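Local coordinates for protein glycosyl hydrolase family 10 (PDB 4MGQ) that is the calcium-bound carbohydrate-binding module of a larger enzyme that probably cleaves internal beta-1,4-xylosidic linkages in xylan, at residues Ile21-Pro26 and Trp31-Tyr36; Leu102-Gly107 and Asp139-Pro144; Gly132-Asn137 and Ile151-Asp156. All coordinates share one frame; numbering follows the deposited sequence.

Interaction 1: residues Ile21-Pro26 and Trp31-Tyr36; sequences IHMGEP and WDRELY
Arg33 lies with its guanidinium flat beneath the flank of Met23: Met23 CB sits about over the middle of the group, 3.6 Å from Arg33 CZ. The two side chains run at about a right angle, and the aliphatic part of the arginine joins in, Arg33 CD coming to 3.7 Å from Met23 CG. The far end of the methionine leads away from the arginine, and its side chain also packs on Ile113. Arg33 starts with CG anti to the backbone N (chi1 -173°), continues extended and bends only at chi3, which carries its planar end across to the loop that follows the strand. There Arg33 NH2 donates to Glu25 O at 2.8 Å, a bent bond with an N-H...O angle of 143°. The acceptor lies almost in the guanidinium plane, but the donor stands 39° above the plane of the carbonyl. Met23 and Gly24 together face Gly111 as a classic beta bulge, and glycine suits the positive phi of the second position. This bulge ends strand 17-24, which lies in one sheet of a beta-sandwich, while strand 34-37 belongs to the other; the touching parts, 21-25 and 33-35, run in nearly opposite directions, and a side chain takes part in every contact. Arg33 NH1 is held as well, by the carbonyls of Leu106 and Leu109, so this buried cation is gripped along its rim by neutral backbone oxygens, which fix its rotation. Further along, the contact turns purely apolar: Ile21 and Leu35 slant past one another, with Ile21 CD1 3.8 Å from Leu35 CD2. Tyr149 packs against both.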
loop_
_atom_site.group_PDB
_atom_site.type_symbol
_atom_site.label_atom_id
_atom_site.label_comp_id
_atom_site.label_asym_id
_atom_site.label_seq_id
_atom_site.Cartn_x
_atom_site.Cartn_y
_atom_site.Cartn_z
ATOM N N ILE A 21 8.045 6.578 0.571
ATOM C CA ILE A 21 8.659 6.789 -0.733
ATOM C C ILE A 21 8.837 8.273 -0.984
ATOM O O ILE A 21 7.855 9.017 -1.059
ATOM C CB ILE A 21 7.828 6.193 -1.870
ATOM C CG1 ILE A 21 7.786 4.669 -1.752
ATOM C CG2 ILE A 21 8.406 6.614 -3.230
ATOM C CD1 ILE A 21 6.859 4.027 -2.746
ATOM N N HIS A 22 10.085 8.703 -1.103
ATOM C CA HIS A 22 10.336 10.030 -1.634
ATOM C C HIS A 22 10.206 9.943 -3.147
ATOM O O HIS A 22 11.048 9.352 -3.820
ATOM C CB HIS A 22 11.704 10.572 -1.259
ATOM C CG HIS A 22 11.975 11.911 -1.868
ATOM N ND1 HIS A 22 11.192 13.011 -1.601
ATOM C CD2 HIS A 22 12.889 12.311 -2.783
ATOM C CE1 HIS A 22 11.637 14.045 -2.293
ATOM N NE2 HIS A 22 12.666 13.647 -3.018
ATOM N N MET A 23 9.136 10.516 -3.678
ATOM C CA MET A 23 8.866 10.400 -5.104
ATOM C C MET A 23 9.651 11.424 -5.920
ATOM O O MET A 23 10.141 11.118 -7.006
ATOM C CB MET A 23 7.368 10.548 -5.362
ATOM C CG MET A 23 6.557 9.400 -4.760
ATOM S SD MET A 23 4.785 9.508 -5.018
ATOM C CE MET A 23 4.380 10.935 -4.008
ATOM N N GLY A 24 9.767 12.638 -5.398
ATOM C CA GLY A 24 10.393 13.714 -6.156
ATOM C C GLY A 24 9.393 14.356 -7.109
ATOM O O GLY A 24 8.199 14.323 -6.863
ATOM N N GLU A 25 9.880 14.943 -8.198
ATOM C CA GLU A 25 9.006 15.647 -9.140
ATOM C C GLU A 25 8.102 14.702 -9.942
ATOM O O GLU A 25 8.484 13.558 -10.218
ATOM C CB GLU A 25 9.862 16.492 -10.092
ATOM C CG GLU A 25 10.704 17.518 -9.356
ATOM C CD GLU A 25 11.598 18.322 -10.284
ATOM O OE1 GLU A 25 11.883 17.831 -11.394
ATOM O OE2 GLU A 25 12.016 19.436 -9.890
ATOM N N PRO A 26 6.902 15.177 -10.323
ATOM C CA PRO A 26 5.998 14.353 -11.133
ATOM C C PRO A 26 6.624 13.918 -12.441
ATOM O O PRO A 26 7.401 14.665 -13.051
ATOM C CB PRO A 26 4.803 15.277 -11.391
ATOM C CG PRO A 26 4.817 16.222 -10.254
ATOM C CD PRO A 26 6.263 16.440 -9.908
ATOM N N TRP A 31 2.423 5.230 -15.173
ATOM C CA TRP A 31 3.261 4.056 -15.076
ATOM C C TRP A 31 4.749 4.361 -14.955
ATOM O O TRP A 31 5.548 3.442 -14.880
ATOM C CB TRP A 31 3.015 3.144 -16.293
ATOM C CG TRP A 31 3.306 3.798 -17.615
ATOM C CD1 TRP A 31 4.533 3.996 -18.177
ATOM C CD2 TRP A 31 2.349 4.326 -18.544
ATOM N NE1 TRP A 31 4.401 4.623 -19.394
ATOM C CE2 TRP A 31 3.072 4.836 -19.642
ATOM C CE3 TRP A 31 0.953 4.414 -18.554
ATOM C CZ2 TRP A 31 2.444 5.428 -20.742
ATOM C CZ3 TRP A 31 0.332 5.006 -19.645
ATOM C CH2 TRP A 31 1.078 5.501 -20.726
ATOM N N ASP A 32 5.134 5.636 -14.910
ATOM C CA ASP A 32 6.553 5.991 -14.815
ATOM C C ASP A 32 7.132 5.815 -13.414
ATOM O O ASP A 32 8.344 5.923 -13.214
ATOM C CB ASP A 32 6.780 7.438 -15.278
ATOM C CG ASP A 32 6.549 7.618 -16.773
ATOM O OD1 ASP A 32 6.692 6.625 -17.514
ATOM O OD2 ASP A 32 6.229 8.749 -17.208
ATOM N N ARG A 33 6.261 5.555 -12.444
ATOM C CA ARG A 33 6.696 5.296 -11.081
ATOM C C ARG A 33 5.681 4.348 -10.481
ATOM O O ARG A 33 4.536 4.733 -10.270
ATOM C CB ARG A 33 6.786 6.591 -10.267
ATOM C CG ARG A 33 7.389 6.429 -8.869
ATOM C CD ARG A 33 7.180 7.686 -8.020
ATOM N NE ARG A 33 7.989 8.820 -8.480
ATOM C CZ ARG A 33 7.497 9.986 -8.900
ATOM N NH1 ARG A 33 6.191 10.193 -8.954
ATOM N NH2 ARG A 33 8.324 10.950 -9.282
ATOM N N GLU A 34 6.079 3.099 -10.256
ATOM C CA GLU A 34 5.144 2.105 -9.741
ATOM C C GLU A 34 5.696 1.385 -8.515
ATOM O O GLU A 34 6.894 1.131 -8.403
ATOM C CB GLU A 34 4.776 1.084 -10.832
ATOM C CG GLU A 34 3.983 1.691 -11.997
ATOM C CD GLU A 34 3.507 0.675 -13.037
ATOM O OE1 GLU A 34 3.766 -0.529 -12.896
ATOM O OE2 GLU A 34 2.863 1.098 -14.021
ATOM N N LEU A 35 4.777 1.073 -7.610
ATOM C CA LEU A 35 5.034 0.298 -6.408
ATOM C C LEU A 35 4.134 -0.938 -6.428
ATOM O O LEU A 35 2.933 -0.834 -6.687
ATOM C CB LEU A 35 4.767 1.147 -5.162
ATOM C CG LEU A 35 4.834 0.444 -3.810
ATOM C CD1 LEU A 35 6.264 0.062 -3.483
ATOM C CD2 LEU A 35 4.235 1.334 -2.717
ATOM N N TYR A 36 4.717 -2.102 -6.145
ATOM C CA TYR A 36 4.011 -3.372 -6.267
ATOM C C TYR A 36 3.925 -4.133 -4.965
ATOM O O TYR A 36 4.879 -4.159 -4.202
ATOM C CB TYR A 36 4.720 -4.276 -7.258
ATOM C CG TYR A 36 4.849 -3.728 -8.648
ATOM C CD1 TYR A 36 3.843 -2.962 -9.219
ATOM C CD2 TYR A 36 5.982 -3.978 -9.387
ATOM C CE1 TYR A 36 3.974 -2.470 -10.515
ATOM C CE2 TYR A 36 6.124 -3.492 -10.663
ATOM C CZ TYR A 36 5.120 -2.751 -11.226
ATOM O OH TYR A 36 5.291 -2.276 -12.507
#

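Interaction 2: residues Leu102-Gly107 and Asp139-Pro144; sequences LRFELG and DGWTKP
Phe104 and Trp141 meet through their rings, and this aromatic contact is the whole of the touch between 102-107 and 139-144. Trp141 CZ3, on the six-membered part of the indole, approaches Phe104 CE1 at 3.9 Å and Phe104 CZ at 4.2 Å. The ring planes are turned 56° from each other and the centroids of the Phe104 ring and the Trp141 six-membered ring stand 5.8 Å apart, so the pair is oblique. Trp141 CB does not itself point at the other segment; with chi1 -67° the indole swings round so that its six-membered end comes nearer to Phe104. Strand 34-37 runs between strands 99-105 and 141-142 in one sheet of the beta-sandwich; the two rings therefore reach toward each other past Leu35, on the side of the sheet that faces the core. Another aromatic, Phe134, meets the indole too. As for polar links, the Trp141 NE1 hydrogen is taken by the carbonyl of Asn131, which holds the rotation of the indole. Each segment also has an internal polar pair: a salt bridge joins Arg103 NE and Glu105 OE2 at 3.4 Å, and Lys143 NZ donates to Pro144 O at 3.2 Å as well as to the carbonyl of His147.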
loop_
_atom_site.group_PDB
_atom_site.type_symbol
_atom_site.label_atom_id
_atom_site.label_comp_id
_atom_site.label_asym_id
_atom_site.label_seq_id
_atom_site.Cartn_x
_atom_site.Cartn_y
_atom_site.Cartn_z
ATOM N N LEU A 102 -0.978 -6.064 -6.992
ATOM C CA LEU A 102 -1.529 -4.708 -6.919
ATOM C C LEU A 102 -0.478 -3.732 -7.407
ATOM O O LEU A 102 0.621 -3.676 -6.856
ATOM C CB LEU A 102 -1.942 -4.333 -5.487
ATOM C CG LEU A 102 -3.037 -5.179 -4.847
ATOM C CD1 LEU A 102 -3.392 -4.594 -3.473
ATOM C CD2 LEU A 102 -4.250 -5.250 -5.731
ATOM N N ARG A 103 -0.821 -2.954 -8.428
ATOM C CA ARG A 103 0.077 -1.921 -8.949
ATOM C C ARG A 103 -0.330 -0.550 -8.433
ATOM O O ARG A 103 -1.394 -0.063 -8.793
ATOM C CB ARG A 103 0.058 -1.906 -10.485
ATOM C CG ARG A 103 0.501 -3.239 -11.127
ATOM C CD ARG A 103 0.232 -3.282 -12.634
ATOM N NE ARG A 103 0.817 -2.123 -13.313
ATOM C CZ ARG A 103 0.439 -1.715 -14.524
ATOM N NH1 ARG A 103 -0.517 -2.368 -15.182
ATOM N NH2 ARG A 103 0.995 -0.643 -15.064
ATOM N N PHE A 104 0.511 0.061 -7.598
ATOM C CA PHE A 104 0.296 1.440 -7.168
ATOM C C PHE A 104 0.917 2.357 -8.221
ATOM O O PHE A 104 2.129 2.352 -8.423
ATOM C CB PHE A 104 0.905 1.704 -5.778
ATOM C CG PHE A 104 0.168 1.036 -4.640
ATOM C CD1 PHE A 104 0.191 -0.348 -4.487
ATOM C CD2 PHE A 104 -0.518 1.797 -3.697
ATOM C CE1 PHE A 104 -0.477 -0.966 -3.431
ATOM C CE2 PHE A 104 -1.184 1.186 -2.619
ATOM C CZ PHE A 104 -1.167 -0.194 -2.491
ATOM N N GLU A 105 0.077 3.131 -8.897
ATOM C CA GLU A 105 0.524 4.014 -9.976
ATOM C C GLU A 105 0.854 5.388 -9.424
ATOM O O GLU A 105 -0.048 6.180 -9.142
ATOM C CB GLU A 105 -0.555 4.115 -11.043
ATOM C CG GLU A 105 -0.941 2.766 -11.623
ATOM C CD GLU A 105 0.229 2.103 -12.312
ATOM O OE1 GLU A 105 0.798 2.721 -13.242
ATOM O OE2 GLU A 105 0.605 0.980 -11.914
ATOM N N LEU A 106 2.141 5.668 -9.256
ATOM C CA LEU A 106 2.569 6.876 -8.573
ATOM C C LEU A 106 3.184 7.902 -9.518
ATOM O O LEU A 106 3.695 8.919 -9.063
ATOM C CB LEU A 106 3.588 6.540 -7.484
ATOM C CG LEU A 106 3.206 5.468 -6.457
ATOM C CD1 LEU A 106 4.370 5.210 -5.507
ATOM C CD2 LEU A 106 1.975 5.887 -5.683
ATOM N N GLY A 107 3.138 7.631 -10.817
ATOM C CA GLY A 107 3.922 8.399 -11.766
ATOM C C GLY A 107 3.591 9.873 -11.864
ATOM O O GLY A 107 4.489 10.693 -12.059
ATOM N N ASP A 139 9.910 -5.744 3.040
ATOM C CA ASP A 139 9.924 -6.970 2.249
ATOM C C ASP A 139 8.561 -7.253 1.637
ATOM O O ASP A 139 7.538 -7.159 2.314
ATOM C CB ASP A 139 10.345 -8.171 3.098
ATOM C CG ASP A 139 11.809 -8.148 3.470
ATOM O OD1 ASP A 139 12.529 -7.204 3.074
ATOM O OD2 ASP A 139 12.242 -9.092 4.162
ATOM N N GLY A 140 8.549 -7.608 0.358
ATOM C CA GLY A 140 7.312 -7.926 -0.326
ATOM C C GLY A 140 6.824 -6.771 -1.178
ATOM O O GLY A 140 5.940 -6.931 -2.015
ATOM N N TRP A 141 7.399 -5.600 -0.950
ATOM C CA TRP A 141 7.043 -4.416 -1.718
ATOM C C TRP A 141 8.145 -4.158 -2.731
ATOM O O TRP A 141 9.306 -3.993 -2.359
ATOM C CB TRP A 141 6.826 -3.219 -0.782
ATOM C CG TRP A 141 5.619 -3.409 0.103
ATOM C CD1 TRP A 141 5.538 -4.166 1.251
ATOM C CD2 TRP A 141 4.313 -2.863 -0.108
ATOM N NE1 TRP A 141 4.264 -4.112 1.758
ATOM C CE2 TRP A 141 3.490 -3.318 0.947
ATOM C CE3 TRP A 141 3.758 -2.037 -1.087
ATOM C CZ2 TRP A 141 2.145 -2.967 1.050
ATOM C CZ3 TRP A 141 2.424 -1.688 -0.983
ATOM C CH2 TRP A 141 1.630 -2.148 0.084
ATOM N N THR A 142 7.788 -4.151 -4.010
ATOM C CA THR A 142 8.794 -4.019 -5.063
ATOM C C THR A 142 8.481 -2.928 -6.082
ATOM O O THR A 142 7.441 -2.282 -6.036
ATOM C CB THR A 142 8.977 -5.342 -5.838
ATOM O OG1 THR A 142 7.742 -5.729 -6.451
ATOM C CG2 THR A 142 9.452 -6.453 -4.896
ATOM N N LYS A 143 9.399 -2.755 -7.022
ATOM C CA LYS A 143 9.241 -1.771 -8.080
ATOM C C LYS A 143 9.939 -2.288 -9.333
ATOM O O LYS A 143 10.742 -3.215 -9.250
ATOM C CB LYS A 143 9.830 -0.432 -7.656
ATOM C CG LYS A 143 11.337 -0.478 -7.485
ATOM C CD LYS A 143 11.917 0.882 -7.197
ATOM C CE LYS A 143 13.425 0.819 -7.108
ATOM N NZ LYS A 143 14.029 0.354 -8.390
ATOM N N PRO A 144 9.627 -1.709 -10.500
ATOM C CA PRO A 144 10.457 -2.049 -11.659
ATOM C C PRO A 144 11.897 -1.641 -11.389
ATOM O O PRO A 144 12.135 -0.603 -10.775
ATOM C CB PRO A 144 9.838 -1.229 -12.792
ATOM C CG PRO A 144 8.414 -0.988 -12.353
ATOM C CD PRO A 144 8.514 -0.810 -10.859
#

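Interaction 3: residues Gly132-Asn137 and Ile151-Asp156; sequences GTFEEN and IKTVAD. With CA (calcium ion), chain B.
The irregular loop 132-137 comes nearest strand 151-155 where Asn137 CA lies 6.1 Å from Thr153 CA, and no direct hydrogen bond joins the two backbones. Thr153 does the reaching. Its methyl CG2 presses on the loop main chain, 3.5 Å from Asn137 C, and on the root of the aromatic side chain, 3.7 Å from Phe134 CB, while the Phe134 ring itself slants past the threonine. With chi1 at 58°, Thr153 OG1 sits between its own backbone N and carbonyl carbon, and one water spans the remaining gap, 2.8 Å from Thr153 OG1 and 2.8 Å from Phe134 O, to which it donates. Phe134 has a left-handed backbone conformation (phi 57°) and buries its ring against Leu19 and Val118. The residues on either side of it in sequence turn to the metal: calcium is bound by Thr133 O at 2.4 Å and by Glu135 OE2 at 2.4 Å, the glutamate chain bending at chi2 to get there. Two waters, the carbonyl of His17 and both carboxylate oxygens of Asp116 complete a sevenfold shell. A calcium held between this loop and two neighbouring strands of one sheet, 17-24 and 111-121, is consistent with the structural metal sites of beta-sandwich carbohydrate-binding modules.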
loop_
_atom_site.group_PDB
_atom_site.type_symbol
_atom_site.label_atom_id
_atom_site.label_comp_id
_atom_site.label_asym_id
_atom_site.label_seq_id
_atom_site.Cartn_x
_atom_site.Cartn_y
_atom_site.Cartn_z
ATOM N N GLY A 132 2.292 -5.605 6.077
ATOM C CA GLY A 132 1.570 -4.347 6.017
ATOM C C GLY A 132 1.859 -3.418 7.176
ATOM O O GLY A 132 1.315 -2.316 7.229
ATOM N N THR A 133 2.702 -3.843 8.114
ATOM C CA THR A 133 3.000 -3.005 9.286
ATOM C C THR A 133 4.361 -2.301 9.256
ATOM O O THR A 133 4.564 -1.340 9.984
ATOM C CB THR A 133 2.949 -3.825 10.596
ATOM O OG1 THR A 133 4.163 -4.577 10.743
ATOM C CG2 THR A 133 1.756 -4.740 10.590
ATOM N N PHE A 134 5.297 -2.810 8.459
ATOM C CA PHE A 134 6.599 -2.173 8.254
ATOM C C PHE A 134 7.399 -1.930 9.524
ATOM O O PHE A 134 8.227 -1.028 9.574
ATOM C CB PHE A 134 6.397 -0.850 7.508
ATOM C CG PHE A 134 5.554 -1.006 6.286
ATOM C CD1 PHE A 134 6.049 -1.669 5.175
ATOM C CD2 PHE A 134 4.245 -0.547 6.268
ATOM C CE1 PHE A 134 5.267 -1.843 4.050
ATOM C CE2 PHE A 134 3.455 -0.710 5.142
ATOM C CZ PHE A 134 3.967 -1.367 4.031
ATOM N N GLU A 135 7.165 -2.734 10.555
ATOM C CA GLU A 135 7.918 -2.547 11.784
ATOM C C GLU A 135 9.293 -3.196 11.710
ATOM O O GLU A 135 10.118 -2.986 12.598
ATOM C CB GLU A 135 7.131 -3.091 12.981
ATOM C CG GLU A 135 5.824 -2.348 13.230
ATOM C CD GLU A 135 6.026 -0.858 13.468
ATOM O OE1 GLU A 135 6.958 -0.486 14.220
ATOM O OE2 GLU A 135 5.250 -0.056 12.905
ATOM N N GLU A 136 9.558 -3.957 10.650
ATOM C CA GLU A 136 10.886 -4.537 10.451
ATOM C C GLU A 136 11.529 -4.082 9.144
ATOM O O GLU A 136 12.702 -3.726 9.114
ATOM C CB GLU A 136 10.828 -6.066 10.489
ATOM C CG GLU A 136 10.427 -6.634 11.842
ATOM C CD GLU A 136 10.279 -8.150 11.825
ATOM O OE1 GLU A 136 9.601 -8.686 10.915
ATOM O OE2 GLU A 136 10.845 -8.807 12.727
ATOM N N ASN A 137 10.754 -4.103 8.064
ATOM C CA ASN A 137 11.275 -3.757 6.751
ATOM C C ASN A 137 10.134 -3.642 5.753
ATOM O O ASN A 137 8.964 -3.745 6.132
ATOM C CB ASN A 137 12.296 -4.798 6.285
ATOM C CG ASN A 137 11.737 -6.210 6.294
ATOM O OD1 ASN A 137 10.635 -6.462 5.810
ATOM N ND2 ASN A 137 12.498 -7.142 6.862
ATOM N N ILE A 151 12.442 2.449 -1.897
ATOM C CA ILE A 151 11.425 1.986 -0.965
ATOM C C ILE A 151 12.068 1.876 0.412
ATOM O O ILE A 151 13.000 1.093 0.594
ATOM C CB ILE A 151 10.848 0.632 -1.385
ATOM C CG1 ILE A 151 10.277 0.716 -2.801
ATOM C CG2 ILE A 151 9.799 0.157 -0.385
ATOM C CD1 ILE A 151 9.882 -0.628 -3.387
ATOM N N LYS A 152 11.591 2.675 1.362
ATOM C CA LYS A 152 12.168 2.712 2.707
ATOM C C LYS A 152 11.104 2.444 3.756
ATOM O O LYS A 152 9.918 2.531 3.467
ATOM C CB LYS A 152 12.810 4.072 2.998
ATOM C CG LYS A 152 13.942 4.471 2.059
ATOM C CD LYS A 152 14.572 5.788 2.498
ATOM C CE LYS A 152 15.163 5.692 3.904
ATOM N NZ LYS A 152 16.255 4.666 4.007
ATOM N N THR A 153 11.536 2.117 4.972
ATOM C CA THR A 153 10.648 2.230 6.123
ATOM C C THR A 153 11.254 3.265 7.054
ATOM O O THR A 153 12.479 3.324 7.215
ATOM C CB THR A 153 10.432 0.891 6.879
ATOM O OG1 THR A 153 11.693 0.364 7.326
ATOM C CG2 THR A 153 9.723 -0.134 5.992
ATOM N N VAL A 154 10.408 4.103 7.639
ATOM C CA VAL A 154 10.882 5.192 8.481
ATOM C C VAL A 154 9.962 5.359 9.668
ATOM O O VAL A 154 8.835 4.864 9.662
ATOM C CB VAL A 154 10.941 6.543 7.735
ATOM C CG1 VAL A 154 11.834 6.452 6.504
ATOM C CG2 VAL A 154 9.540 7.002 7.357
ATOM N N ALA A 155 10.445 6.080 10.674
ATOM C CA ALA A 155 9.598 6.467 11.789
ATOM C C ALA A 155 8.455 7.315 11.276
ATOM O O ALA A 155 8.658 8.170 10.415
ATOM C CB ALA A 155 10.397 7.228 12.835
ATOM N N ASP A 156 7.255 7.060 11.791
ATOM C CA ASP A 156 6.065 7.852 11.456
ATOM C C ASP A 156 6.389 9.349 11.601
ATOM O O ASP A 156 6.801 9.799 12.669
ATOM C CB ASP A 156 4.903 7.428 12.372
ATOM C CG ASP A 156 3.583 8.131 12.061
ATOM O OD1 ASP A 156 3.570 9.273 11.545
ATOM O OD2 ASP A 156 2.519 7.543 12.371
HETATM CA CA CA B . 3.566 0.431 11.208
HETATM O O HOH W 1 11.015 -0.809 9.749
HETATM O O HOH W 2 1.739 -0.993 11.898
HETATM O O HOH W 3 2.818 1.510 13.263
#

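How the interactions relate
Going along the chain from the N terminus, interaction 1 closes first: it shuts the short loop between strands 17-24 and 34-37 and ties one sheet to the other. Interaction 2 opens later, at strand 99-105, and spans a long excursion through strand 111-121 and the calcium loop before closing at 139-144. Interaction 3 crosses it, since 132-137 precedes 139-144 while 151-156 follows it, and joins the calcium loop to strand 151-155, which neighbours 17-24 in its sheet. Strand 34-37 links interactions 1 and 2 through the main chain, with Leu35 O near Phe104 N and Tyr36 N near Thr142 O, both probable hydrogen bonds. Ile151 packs on Leu35 and on 141-143.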